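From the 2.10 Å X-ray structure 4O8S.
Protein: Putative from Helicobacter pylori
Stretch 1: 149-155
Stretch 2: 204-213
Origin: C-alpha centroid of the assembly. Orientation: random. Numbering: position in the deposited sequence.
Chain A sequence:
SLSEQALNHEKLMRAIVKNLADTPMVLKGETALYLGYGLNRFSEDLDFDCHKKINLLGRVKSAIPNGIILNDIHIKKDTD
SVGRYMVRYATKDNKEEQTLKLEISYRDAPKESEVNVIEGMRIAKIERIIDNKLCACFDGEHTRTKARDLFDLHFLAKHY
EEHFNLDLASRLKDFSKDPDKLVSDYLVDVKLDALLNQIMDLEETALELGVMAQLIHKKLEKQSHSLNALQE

Stretch 1 (149-155) DLFDLHF
Stretch 2, residues 204-213: ETALELGVMA

Knob-into-hole packing between helices is usually illustrated with aliphatic knobs, but a polar aromatic residue can fill the same role, as two helical segments of one chain demonstrate here. Residues 149-155 and 204-213 lie within longer helices, with phi/psi values near -63/-44 and regular backbone bonds such as H154 N to L150 O (2.9 Å) and L209 N to T205 O (2.9 Å). Their axes approach to 9.8 Å, and their N-to-C directions diverge by 44° (signed crossing angle 44°). The register is set by L150 beside A206, with CA atoms 7.6 Å apart, and H154 beside L209, where CA-CA falls to 5.4 Å. Between them the stretches bury 385 Å², both sides summed.

The knob is H154, seated among T205, E208, L209 and M212, whose CA-CB bonds all point toward the first helix; that of A206 points away. The H154 CA-CB bond points sideways, but chi1 at 171° (t) and chi2 at -87° bring the imidazole to the second helix. There H154 NE2 donates a hydrogen bond to E208 OE1 (2.8 Å, N-H...O angle 161°), near the ring plane. The long arm of E208, chi1 and chi2 both t and chi3 at 24°, carries its carboxylate to this edge. Beta-branched T205 (chi1 m) lays CB over one ring face and offers a compact methyl, CG2, 3.6 Å from H154 CG. M212, a flexible selenomethionine in rotamer m, t, m, brings CE to 3.4 Å from H154 CD2; its SE sits obliquely, 5.3 Å from the H154 ring centroid.

One turn before H154, L150 makes the contact aliphatic. It starts sideways, but its end comes nearer: L150 and L209 both adopt t, p, and L150 CD1 meets L209 CD2 at 3.6 Å. L153, immediately preceding H154 (m, t), adds a looser contact, CB to L209 CD2 at 4.4 Å. Branched leucines suit this buried side.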

# COMPACT_ATOMS: atom_id res chain seq x y z
N ASP A 149 -5.50 6.86 -2.64
CA ASP A 149 -4.37 7.58 -2.08
C ASP A 149 -4.83 8.45 -0.91
O ASP A 149 -4.15 8.57 0.12
CB ASP A 149 -3.70 8.44 -3.15
CG ASP A 149 -3.05 7.60 -4.25
OD1 ASP A 149 -2.76 6.41 -3.98
OD2 ASP A 149 -2.83 8.13 -5.36
N LEU A 150 -6.00 9.06 -1.06
CA LEU A 150 -6.56 9.90 -0.01
C LEU A 150 -6.99 9.06 1.19
O LEU A 150 -6.65 9.39 2.33
CB LEU A 150 -7.76 10.69 -0.54
CG LEU A 150 -8.42 11.60 0.49
CD1 LEU A 150 -7.42 12.57 1.10
CD2 LEU A 150 -9.57 12.36 -0.14
N PHE A 151 -7.71 7.98 0.92
CA PHE A 151 -8.15 7.07 1.98
C PHE A 151 -6.95 6.60 2.80
O PHE A 151 -6.95 6.63 4.04
CB PHE A 151 -8.81 5.85 1.36
CG PHE A 151 -9.40 4.89 2.37
CD1 PHE A 151 -8.60 3.96 3.04
CD2 PHE A 151 -10.77 4.93 2.66
CE1 PHE A 151 -9.14 3.08 3.98
CE2 PHE A 151 -11.33 4.06 3.61
CZ PHE A 151 -10.51 3.13 4.27
N ASP A 152 -5.93 6.14 2.08
CA ASP A 152 -4.77 5.56 2.74
C ASP A 152 -3.97 6.58 3.52
O ASP A 152 -3.54 6.30 4.65
CB ASP A 152 -3.88 4.84 1.73
CG ASP A 152 -4.61 3.74 1.00
OD1 ASP A 152 -5.66 3.29 1.51
OD2 ASP A 152 -4.15 3.32 -0.09
N LEU A 153 -3.77 7.77 2.94
CA LEU A 153 -3.02 8.82 3.63
C LEU A 153 -3.76 9.29 4.88
O LEU A 153 -3.13 9.60 5.90
CB LEU A 153 -2.72 10.00 2.71
CG LEU A 153 -1.51 9.79 1.78
CD1 LEU A 153 -1.33 10.99 0.85
CD2 LEU A 153 -0.25 9.57 2.62
N HIS A 154 -5.09 9.34 4.80
CA HIS A 154 -5.92 9.67 5.95
C HIS A 154 -5.78 8.59 7.02
O HIS A 154 -5.59 8.91 8.19
CB HIS A 154 -7.38 9.81 5.49
CG HIS A 154 -8.36 9.94 6.61
ND1 HIS A 154 -8.91 8.84 7.24
CD2 HIS A 154 -8.90 11.03 7.21
CE1 HIS A 154 -9.74 9.25 8.18
NE2 HIS A 154 -9.75 10.57 8.19
N PHE A 155 -5.83 7.32 6.61
CA PHE A 155 -5.64 6.20 7.52
C PHE A 155 -4.29 6.30 8.21
O PHE A 155 -4.16 6.04 9.43
CB PHE A 155 -5.69 4.89 6.73
CG PHE A 155 -5.23 3.69 7.51
CD1 PHE A 155 -6.10 3.02 8.38
CD2 PHE A 155 -3.91 3.23 7.40
CE1 PHE A 155 -5.68 1.93 9.11
CE2 PHE A 155 -3.48 2.13 8.14
CZ PHE A 155 -4.36 1.47 9.00
N GLU A 204 -15.84 14.21 4.60
CA GLU A 204 -15.35 14.11 5.98
C GLU A 204 -13.86 13.75 5.98
O GLU A 204 -13.06 14.37 6.69
CB GLU A 204 -16.17 13.09 6.78
CG GLU A 204 -15.80 13.00 8.27
CD GLU A 204 -16.62 11.96 9.04
OE1 GLU A 204 -17.82 12.21 9.29
OE2 GLU A 204 -16.06 10.90 9.40
N THR A 205 -13.50 12.76 5.16
CA THR A 205 -12.10 12.34 5.05
C THR A 205 -11.20 13.50 4.64
O THR A 205 -10.14 13.72 5.21
CB THR A 205 -11.94 11.19 4.04
OG1 THR A 205 -12.60 10.01 4.54
CG2 THR A 205 -10.45 10.88 3.79
N ALA A 206 -11.65 14.27 3.65
CA ALA A 206 -10.86 15.38 3.14
C ALA A 206 -10.64 16.45 4.21
O ALA A 206 -9.52 16.94 4.40
CB ALA A 206 -11.54 15.98 1.93
N LEU A 207 -11.72 16.81 4.90
CA LEU A 207 -11.65 17.80 5.97
C LEU A 207 -10.77 17.31 7.09
O LEU A 207 -9.88 18.03 7.54
CB LEU A 207 -13.05 18.09 6.55
CG LEU A 207 -13.93 18.99 5.68
CD1 LEU A 207 -15.36 19.06 6.22
CD2 LEU A 207 -13.30 20.38 5.61
N GLU A 208 -11.01 16.09 7.53
CA GLU A 208 -10.28 15.53 8.65
C GLU A 208 -8.77 15.42 8.37
O GLU A 208 -7.95 15.71 9.26
CB GLU A 208 -10.86 14.18 9.08
CG GLU A 208 -10.20 13.66 10.35
CD GLU A 208 -10.86 12.42 10.90
OE1 GLU A 208 -11.50 11.68 10.12
OE2 GLU A 208 -10.71 12.17 12.13
N LEU A 209 -8.41 15.02 7.15
CA LEU A 209 -6.99 14.91 6.79
C LEU A 209 -6.28 16.26 6.79
O LEU A 209 -5.16 16.37 7.32
CB LEU A 209 -6.77 14.21 5.43
CG LEU A 209 -5.29 14.23 5.00
CD1 LEU A 209 -4.42 13.49 6.02
CD2 LEU A 209 -5.08 13.67 3.58
N GLY A 210 -6.89 17.27 6.19
CA GLY A 210 -6.29 18.60 6.15
C GLY A 210 -5.95 19.11 7.55
O GLY A 210 -4.86 19.65 7.80
N VAL A 211 -6.89 18.90 8.47
CA VAL A 211 -6.69 19.35 9.84
C VAL A 211 -5.64 18.52 10.59
O VAL A 211 -4.79 19.08 11.28
CB VAL A 211 -8.02 19.39 10.62
CG1 VAL A 211 -7.80 19.74 12.08
CG2 VAL A 211 -8.96 20.41 9.97
N MSE A 212 -5.70 17.19 10.47
CA MSE A 212 -4.70 16.33 11.11
C MSE A 212 -3.30 16.65 10.64
O MSE A 212 -2.35 16.63 11.42
CB MSE A 212 -4.98 14.85 10.84
CG MSE A 212 -6.24 14.31 11.52
SE MSE A 212 -6.43 12.34 11.32
CE MSE A 212 -6.68 12.33 9.41
N ALA A 213 -3.16 16.95 9.34
CA ALA A 213 -1.85 17.24 8.78
C ALA A 213 -1.30 18.52 9.41
O ALA A 213 -0.10 18.63 9.63
CB ALA A 213 -1.93 17.37 7.29